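Local coordinates for histone FOLD protein (Methanopyrus kandleri, PDB 1F1E) that is a DNA-binding archaeal histone whose single chain carries two histone folds in tandem and associates with a second copy of itself, at residues 36-41 with 110-115; 71-76 with 116-121; 124-129 with 140-145. All coordinates share one frame; numbering follows the deposited sequence. Where two conformers were deposited one is given.

Contact 1: residues 36-41 with 110-115; sequences PTMAEY and KLICRA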
loop_
_atom_site.group_PDB
_atom_site.type_symbol
_atom_site.label_atom_id
_atom_site.label_comp_id
_atom_site.label_asym_id
_atom_site.label_seq_id
_atom_site.Cartn_x
_atom_site.Cartn_y
_atom_site.Cartn_z
ATOM N N PRO A 36 -10.218 11.181 -6.247
ATOM C CA PRO A 36 -9.622 11.184 -7.584
ATOM C C PRO A 36 -8.142 10.889 -7.578
ATOM O O PRO A 36 -7.631 10.261 -8.496
ATOM C CB PRO A 36 -9.947 12.625 -8.069
ATOM C CG PRO A 36 -11.122 13.024 -7.268
ATOM C CD PRO A 36 -10.868 12.471 -5.900
ATOM N N THR A 37 -7.395 11.346 -6.587
ATOM C CA THR A 37 -5.969 11.043 -6.486
ATOM C C THR A 37 -5.735 9.563 -6.253
ATOM O O THR A 37 -4.864 8.963 -6.873
ATOM C CB THR A 37 -5.379 11.863 -5.315
ATOM O OG1 THR A 37 -5.364 13.237 -5.685
ATOM C CG2 THR A 37 -3.959 11.483 -5.010
HETATM N N MSE A 38 -6.588 8.954 -5.365
HETATM C CA MSE A 38 -6.537 7.515 -5.160
HETATM C C MSE A 38 -6.868 6.757 -6.426
HETATM O O MSE A 38 -6.200 5.791 -6.753
HETATM C CB MSE A 38 -7.461 7.102 -4.020
HETATM C CG MSE A 38 -7.479 5.638 -3.773
HETATM SE SE MSE A 38 -8.686 4.697 -4.741
HETATM C CE MSE A 38 -10.242 5.279 -4.115
ATOM N N ALA A 39 -7.885 7.168 -7.142
ATOM C CA ALA A 39 -8.244 6.494 -8.378
ATOM C C ALA A 39 -7.095 6.530 -9.359
ATOM O O ALA A 39 -6.805 5.541 -10.054
ATOM C CB ALA A 39 -9.510 7.082 -8.982
ATOM N N GLU A 40 -6.409 7.683 -9.456
ATOM C CA GLU A 40 -5.278 7.805 -10.360
ATOM C C GLU A 40 -4.121 6.935 -9.920
ATOM O O GLU A 40 -3.470 6.296 -10.753
ATOM C CB GLU A 40 -4.917 9.296 -10.469
ATOM C CG GLU A 40 -3.742 9.539 -11.364
ATOM C CD GLU A 40 -3.604 10.961 -11.855
ATOM O OE1 GLU A 40 -4.350 11.807 -11.409
ATOM O OE2 GLU A 40 -2.760 11.148 -12.712
ATOM N N TYR A 41 -3.846 6.907 -8.639
ATOM C CA TYR A 41 -2.826 6.087 -8.070
ATOM C C TYR A 41 -3.067 4.613 -8.411
ATOM O O TYR A 41 -2.194 3.872 -8.805
ATOM C CB TYR A 41 -2.777 6.332 -6.546
ATOM C CG TYR A 41 -2.093 5.194 -5.821
ATOM C CD1 TYR A 41 -0.732 5.015 -5.719
ATOM C CD2 TYR A 41 -2.869 4.262 -5.171
ATOM C CE1 TYR A 41 -0.220 3.948 -5.030
ATOM C CE2 TYR A 41 -2.374 3.171 -4.474
ATOM C CZ TYR A 41 -1.009 3.038 -4.413
ATOM O OH TYR A 41 -0.487 1.955 -3.716
ATOM N N LYS A 110 -14.888 -1.522 -9.368
ATOM C CA LYS A 110 -15.222 -2.065 -8.036
ATOM C C LYS A 110 -14.135 -1.813 -7.032
ATOM O O LYS A 110 -14.419 -1.523 -5.881
ATOM C CB LYS A 110 -15.448 -3.588 -8.172
ATOM C CG LYS A 110 -16.764 -3.914 -8.841
ATOM C CD LYS A 110 -16.937 -5.652 -8.786
ATOM N N LEU A 111 -12.874 -1.861 -7.436
ATOM C CA LEU A 111 -11.790 -1.603 -6.511
ATOM C C LEU A 111 -11.849 -0.172 -6.010
ATOM O O LEU A 111 -11.716 0.040 -4.810
ATOM C CB LEU A 111 -10.480 -1.898 -7.229
ATOM C CG LEU A 111 -9.171 -1.681 -6.468
ATOM C CD1 LEU A 111 -9.179 -2.374 -5.107
ATOM C CD2 LEU A 111 -7.958 -2.108 -7.271
ATOM N N ILE A 112 -11.926 0.821 -6.868
ATOM C CA ILE A 112 -11.873 2.181 -6.376
ATOM C C ILE A 112 -13.133 2.500 -5.599
ATOM O O ILE A 112 -13.103 3.273 -4.645
ATOM C CB ILE A 112 -11.564 3.187 -7.507
ATOM C CG1 ILE A 112 -12.616 3.306 -8.581
ATOM C CG2 ILE A 112 -10.197 2.908 -8.103
ATOM C CD1 ILE A 112 -12.392 4.443 -9.559
ATOM N N CYS A 113 -14.282 1.955 -6.002
ATOM C CA CYS A 113 -15.502 2.240 -5.261
ATOM C C CYS A 113 -15.499 1.536 -3.900
ATOM O O CYS A 113 -15.847 2.209 -2.919
ATOM C CB CYS A 113 -16.707 1.865 -6.097
ATOM S SG CYS A 113 -16.914 2.872 -7.571
ATOM N N ARG A 114 -15.107 0.273 -3.902
ATOM C CA ARG A 114 -15.040 -0.428 -2.641
ATOM C C ARG A 114 -14.015 0.232 -1.732
ATOM O O ARG A 114 -14.224 0.373 -0.528
ATOM C CB ARG A 114 -14.691 -1.881 -2.828
ATOM C CG ARG A 114 -14.462 -2.660 -1.554
ATOM C CD ARG A 114 -15.694 -2.719 -0.635
ATOM N NE ARG A 114 -15.280 -3.238 0.623
ATOM C CZ ARG A 114 -15.690 -2.970 1.847
ATOM N NH1 ARG A 114 -16.657 -2.107 2.042
ATOM N NH2 ARG A 114 -15.115 -3.578 2.868
ATOM N N ALA A 115 -12.878 0.705 -2.273
ATOM C CA ALA A 115 -11.871 1.369 -1.478
ATOM C C ALA A 115 -12.427 2.644 -0.865
ATOM O O ALA A 115 -12.176 2.959 0.300
ATOM C CB ALA A 115 -10.640 1.655 -2.279
#
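M38 and A39 meet I112 and A115 where the helices carrying 36-41 and 110-115 run roughly antiparallel, at 143°, with segment axes 10.2 Å apart and the CA atoms of A39 and I112 separated by 6.0 Å. This is the crossing of the two long central helices in a histone handshake, here made by two halves of one chain. The contact is mainly apolar. In the conformer described, one of two, selenomethionine M38 starts with CG anti to its own N (chi1 179°) and then bends at its next two torsions, which carries the selenium across the I112 side chain at an angle and leaves SE 4.1 Å from I112 CG2. The terminal methyl continues to the neighbouring turn: M38 CE comes to 3.5 Å from I112 O and lies 4.1 Å from A115 CB. I112 places CG1 between its N and carbonyl carbon (chi1 65°). CG2 lies against M38 and the backbone of A39, while the extended CG1 arm brings I112 CD1 to 4.0 Å from A39 CB. All four residues are buried. V42 of helix 25-51 also packs on I112, and the hydroxyl of Y108 in helix 102-129 is hydrogen-bonded to the carbonyl of A39. Around the crossing, helix 60-70 covers L111 through L66 and A67, while helix 7-15 reaches C113 through I13 and P36 through I10.

Contact 2: residues 71-76 with 116-121; sequences MVEGVE and TEELGE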
loop_
_atom_site.group_PDB
_atom_site.type_symbol
_atom_site.label_atom_id
_atom_site.label_comp_id
_atom_site.label_asym_id
_atom_site.label_seq_id
_atom_site.Cartn_x
_atom_site.Cartn_y
_atom_site.Cartn_z
HETATM N N MSE A 71 -4.894 -4.608 0.138
HETATM C CA MSE A 71 -5.680 -5.268 1.187
HETATM C C MSE A 71 -7.085 -4.639 1.265
HETATM O O MSE A 71 -7.700 -4.523 2.290
HETATM C CB MSE A 71 -5.024 -5.337 2.530
HETATM C CG MSE A 71 -3.713 -6.188 2.507
HETATM SE SE MSE A 71 -2.783 -5.834 4.047
HETATM C CE MSE A 71 -2.260 -4.166 3.593
ATOM N N VAL A 72 -7.657 -4.304 0.118
ATOM C CA VAL A 72 -9.032 -3.842 0.046
ATOM C C VAL A 72 -9.937 -5.072 0.099
ATOM O O VAL A 72 -9.798 -6.026 -0.702
ATOM C CB VAL A 72 -9.257 -3.048 -1.247
ATOM C CG1 VAL A 72 -10.677 -2.569 -1.398
ATOM C CG2 VAL A 72 -8.313 -1.822 -1.293
ATOM N N GLU A 73 -10.841 -5.220 1.065
ATOM C CA GLU A 73 -11.672 -6.378 1.220
ATOM C C GLU A 73 -12.966 -6.206 0.443
ATOM O O GLU A 73 -13.369 -5.046 0.362
ATOM C CB GLU A 73 -12.068 -6.664 2.684
ATOM C CG GLU A 73 -10.861 -6.713 3.553
ATOM C CD GLU A 73 -10.333 -8.148 3.638
ATOM O OE1 GLU A 73 -11.070 -9.140 3.463
ATOM O OE2 GLU A 73 -9.121 -8.207 3.881
ATOM N N GLY A 74 -13.445 -7.347 0.014
ATOM C CA GLY A 74 -14.773 -7.419 -0.583
ATOM C C GLY A 74 -14.882 -6.722 -1.917
ATOM O O GLY A 74 -15.978 -6.224 -2.204
ATOM N N VAL A 75 -13.819 -6.691 -2.694
ATOM C CA VAL A 75 -13.892 -5.988 -3.948
ATOM C C VAL A 75 -14.768 -6.721 -4.958
ATOM O O VAL A 75 -15.661 -6.160 -5.627
ATOM C CB VAL A 75 -12.468 -5.755 -4.530
ATOM C CG1 VAL A 75 -12.619 -5.175 -5.939
ATOM C CG2 VAL A 75 -11.710 -4.863 -3.587
ATOM N N GLU A 76 -14.534 -8.017 -5.095
ATOM C CA GLU A 76 -15.244 -8.778 -6.156
ATOM C C GLU A 76 -16.734 -8.761 -5.901
ATOM O O GLU A 76 -17.485 -8.601 -6.863
ATOM C CB GLU A 76 -14.689 -10.207 -6.264
ATOM N N THR A 116 -13.258 3.347 -1.604
ATOM C CA THR A 116 -13.893 4.561 -1.098
ATOM C C THR A 116 -14.908 4.244 0.027
ATOM O O THR A 116 -14.861 4.917 1.043
ATOM C CB THR A 116 -14.559 5.292 -2.263
ATOM O OG1 THR A 116 -13.596 5.674 -3.216
ATOM C CG2 THR A 116 -15.199 6.600 -1.823
ATOM N N GLU A 117 -15.725 3.224 -0.188
ATOM C CA GLU A 117 -16.648 2.768 0.826
ATOM C C GLU A 117 -15.919 2.324 2.075
ATOM O O GLU A 117 -16.276 2.643 3.195
ATOM C CB GLU A 117 -17.456 1.615 0.222
ATOM C CG GLU A 117 -18.518 1.056 1.161
ATOM C CD GLU A 117 -19.183 -0.121 0.459
ATOM O OE1 GLU A 117 -18.579 -1.195 0.335
ATOM O OE2 GLU A 117 -20.320 0.133 0.052
ATOM N N GLU A 118 -14.831 1.591 1.896
ATOM C CA GLU A 118 -14.009 1.149 3.013
ATOM C C GLU A 118 -13.386 2.313 3.787
ATOM O O GLU A 118 -13.305 2.317 5.023
ATOM C CB GLU A 118 -12.929 0.219 2.527
ATOM C CG GLU A 118 -12.266 -0.601 3.571
ATOM C CD GLU A 118 -11.367 -1.571 2.779
ATOM O OE1 GLU A 118 -11.517 -2.794 2.867
ATOM O OE2 GLU A 118 -10.512 -1.012 2.063
ATOM N N LEU A 119 -13.025 3.318 3.017
ATOM C CA LEU A 119 -12.575 4.547 3.703
ATOM C C LEU A 119 -13.662 5.157 4.560
ATOM O O LEU A 119 -13.377 5.644 5.664
ATOM C CB LEU A 119 -12.093 5.518 2.647
ATOM C CG LEU A 119 -11.254 6.694 3.115
ATOM C CD1 LEU A 119 -9.867 6.193 3.586
ATOM C CD2 LEU A 119 -11.228 7.773 2.061
ATOM N N GLY A 120 -14.890 5.141 4.072
ATOM C CA GLY A 120 -16.006 5.647 4.833
ATOM C C GLY A 120 -16.196 4.810 6.092
ATOM O O GLY A 120 -16.451 5.277 7.198
ATOM N N GLU A 121 -16.049 3.494 5.982
ATOM C CA GLU A 121 -16.157 2.668 7.178
ATOM C C GLU A 121 -15.103 3.019 8.209
ATOM O O GLU A 121 -15.346 3.075 9.422
ATOM C CB GLU A 121 -15.993 1.200 6.827
ATOM C CG GLU A 121 -17.070 0.649 5.947
ATOM C CD GLU A 121 -16.824 -0.761 5.452
ATOM O OE1 GLU A 121 -17.602 -1.200 4.594
ATOM O OE2 GLU A 121 -15.940 -1.506 5.976
#
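E118 reaches from the helical segment 116-121 to the backbone of V72 and E73, in the loop that leaves helix 60-70. Its side chain, in the conformer described of two, is almost fully stretched: CG is anti to the backbone N (chi1 -163°) and the next torsion is extended as well, so the carboxylate is delivered straight to the loop. There E118 OE1 accepts the N-H of E73 at 3.1 Å, on the syn side of the carboxylate and tilted 16° from its plane, in a nearly straight bond of 168°. The other oxygen lies over valine carbon: E118 OE2 is 3.8 Å from V72 CG1. The body of V72 packs on L111 and R114 of helix 102-129. E73 behaves differently. It bends at its second torsion and turns its acid away, leaving E73 OE2 6.0 Å from E118 OE1, which probably eases the repulsion of like charges. The strongest polar partner of E118 is K150 of the second subunit, in a salt bridge to OE2; R114 adds a long, weak ion pair to OE1, and both cations would tend to keep the acid ionised. The loop begins at M71, whose positive phi closes helix 60-70 in a Schellman motif, and it is thus tied to the central helix 102-129 beside the second subunit, from which P149 packs on M71.

Contact 3: residues 124-129 with 140-145; sequences AEYADE and VEKAIT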
loop_
_atom_site.group_PDB
_atom_site.type_symbol
_atom_site.label_atom_id
_atom_site.label_comp_id
_atom_site.label_asym_id
_atom_site.label_seq_id
_atom_site.Cartn_x
_atom_site.Cartn_y
_atom_site.Cartn_z
ATOM N N ALA A 124 -15.854 6.294 9.838
ATOM C CA ALA A 124 -16.981 6.097 10.741
ATOM C C ALA A 124 -16.452 5.559 12.063
ATOM O O ALA A 124 -16.849 5.986 13.172
ATOM C CB ALA A 124 -18.063 5.242 10.136
ATOM N N GLU A 125 -15.491 4.659 11.957
ATOM C CA GLU A 125 -14.899 4.086 13.148
ATOM C C GLU A 125 -14.200 5.153 13.976
ATOM O O GLU A 125 -14.288 5.183 15.212
ATOM C CB GLU A 125 -13.958 2.941 12.725
ATOM C CG GLU A 125 -13.083 2.456 13.867
ATOM C CD GLU A 125 -12.140 1.344 13.452
ATOM O OE1 GLU A 125 -11.950 0.981 12.278
ATOM O OE2 GLU A 125 -11.549 0.817 14.423
ATOM N N TYR A 126 -13.517 6.084 13.323
ATOM C CA TYR A 126 -12.886 7.178 14.083
ATOM C C TYR A 126 -13.911 8.116 14.695
ATOM O O TYR A 126 -13.723 8.602 15.820
ATOM C CB TYR A 126 -11.909 7.908 13.204
ATOM C CG TYR A 126 -10.591 7.182 12.942
ATOM C CD1 TYR A 126 -9.800 6.746 14.039
ATOM C CD2 TYR A 126 -10.144 6.900 11.686
ATOM C CE1 TYR A 126 -8.608 6.078 13.750
ATOM C CE2 TYR A 126 -8.947 6.247 11.422
ATOM C CZ TYR A 126 -8.178 5.830 12.472
ATOM O OH TYR A 126 -7.000 5.190 12.238
ATOM N N ALA A 127 -15.018 8.370 13.977
ATOM C CA ALA A 127 -16.033 9.202 14.613
ATOM C C ALA A 127 -16.608 8.519 15.839
ATOM O O ALA A 127 -16.882 9.142 16.867
ATOM C CB ALA A 127 -17.119 9.449 13.597
ATOM N N ASP A 128 -16.870 7.225 15.719
ATOM C CA ASP A 128 -17.324 6.461 16.890
ATOM C C ASP A 128 -16.383 6.643 18.046
ATOM O O ASP A 128 -16.788 6.783 19.189
ATOM C CB ASP A 128 -17.342 4.991 16.479
ATOM C CG ASP A 128 -18.536 4.605 15.627
ATOM O OD1 ASP A 128 -19.419 5.480 15.407
ATOM O OD2 ASP A 128 -18.598 3.428 15.196
ATOM N N GLU A 129 -15.073 6.654 17.760
ATOM C CA GLU A 129 -14.101 6.656 18.840
ATOM C C GLU A 129 -14.238 7.944 19.633
ATOM O O GLU A 129 -13.961 7.937 20.825
ATOM C CB GLU A 129 -12.654 6.503 18.349
ATOM C CG GLU A 129 -12.245 5.064 18.083
ATOM C CD GLU A 129 -10.840 4.956 17.499
ATOM O OE1 GLU A 129 -10.097 5.975 17.517
ATOM O OE2 GLU A 129 -10.461 3.850 17.036
ATOM N N VAL A 140 -11.743 11.448 8.330
ATOM C CA VAL A 140 -11.352 11.077 6.991
ATOM C C VAL A 140 -9.852 11.154 6.816
ATOM O O VAL A 140 -9.238 10.227 6.241
ATOM C CB VAL A 140 -12.018 11.913 5.880
ATOM C CG1 VAL A 140 -11.686 11.285 4.524
ATOM C CG2 VAL A 140 -13.509 12.009 6.080
ATOM N N GLU A 141 -9.222 12.210 7.332
ATOM C CA GLU A 141 -7.785 12.324 7.260
ATOM C C GLU A 141 -7.062 11.158 7.930
ATOM O O GLU A 141 -6.130 10.562 7.375
ATOM C CB GLU A 141 -7.341 13.641 7.945
ATOM C CG GLU A 141 -7.684 14.898 7.182
ATOM C CD GLU A 141 -7.602 16.173 7.982
ATOM O OE1 GLU A 141 -7.956 17.212 7.431
ATOM O OE2 GLU A 141 -7.226 16.144 9.188
ATOM N N LYS A 142 -7.564 10.787 9.095
ATOM C CA LYS A 142 -6.957 9.660 9.814
ATOM C C LYS A 142 -7.169 8.338 9.095
ATOM O O LYS A 142 -6.285 7.482 8.998
ATOM C CB LYS A 142 -7.585 9.571 11.219
ATOM C CG LYS A 142 -7.183 10.522 12.314
ATOM C CD LYS A 142 -8.054 10.189 13.531
ATOM C CE LYS A 142 -7.889 10.975 14.810
ATOM N NZ LYS A 142 -8.761 10.411 15.899
ATOM N N ALA A 143 -8.406 8.200 8.510
ATOM C CA ALA A 143 -8.668 7.015 7.721
ATOM C C ALA A 143 -7.751 6.871 6.508
ATOM O O ALA A 143 -7.243 5.777 6.203
ATOM C CB ALA A 143 -10.128 6.985 7.288
ATOM N N ILE A 144 -7.488 7.997 5.824
ATOM C CA ILE A 144 -6.548 8.010 4.706
ATOM C C ILE A 144 -5.163 7.625 5.148
ATOM O O ILE A 144 -4.553 6.776 4.504
ATOM C CB ILE A 144 -6.641 9.386 4.031
ATOM C CG1 ILE A 144 -7.945 9.629 3.283
ATOM C CG2 ILE A 144 -5.471 9.597 3.125
ATOM C CD1 ILE A 144 -8.250 11.060 2.921
ATOM N N THR A 145 -4.706 8.293 6.208
ATOM C CA THR A 145 -3.307 8.077 6.589
ATOM C C THR A 145 -3.097 6.640 7.022
ATOM O O THR A 145 -2.103 6.016 6.677
ATOM C CB THR A 145 -2.989 9.051 7.724
ATOM O OG1 THR A 145 -2.822 10.346 7.178
ATOM C CG2 THR A 145 -1.695 8.584 8.322
HETATM O O HOH W 1 -11.400 9.481 16.573
#
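Y126 and K142 bury most of the surface between 124-129 and 140-145, with A143 contributing a smaller share. The setting is the second histone fold of the chain: the long central helix 102-129 ends, a loop with the short strand 134-135 turns the chain, and helix 137-147 folds back against it. Y126 points its CB toward that helix, and with CG anti to the carbonyl carbon (chi1 -75°) its ring is laid alongside the turn that bears K142 and A143. K142, in the conformer described of two, crosses one face obliquely. K142 CB stands 3.9 Å from the Y126 ring centroid, 22° off the normal, a CH-pi contact displaced toward the rim, where K142 CB comes to 3.6 Å from Y126 CE2. The chain beyond is extended and travels back over the ring toward its root, so that K142 CD is 3.9 Å from Y126 CD1. Aliphatic carbon thus covers the aromatic face while the ammonium is carried past it. A143 approaches obliquely: Y126 CE2 is 3.5 Å from A143 N and 4.4 Å from A143 CB. D139 and Y146 of the same helix also pack on the tyrosine, and A143 in turn touches L119 and K122 of helix 102-129. Replacing Y126 by an alanine would probably open a gap between the two helices and leave the lysine chain without the ring that now backs it, freer to turn. Beyond the ring, this lysine conformer is joined to the helix backbone through solvent: one water accepts from K142 NZ at 2.9 Å and donates to Y126 O at 2.6 Å.

Helix 102-129 is the common element: contact 1, contact 2 and contact 3 use successive segments of it, so one long rod meets first the other central helix, then a loop, then its own short following helix. Contacts 1 and 2 have centres about 10 Å apart and touch directly, since R114 NE lies 2.6 Å from E73 O, a probable hydrogen bond, and R114 NH1 forms a salt bridge with E121 OE1. Contact 3 has its centre about 14 Å from that of contact 2, and L119 bridges them by packing on A143 and I144. Contacts 1 and 3 do not touch; their centres are about 18 Å apart and their nearest atoms about 8 Å, with helix 102-129 running through both.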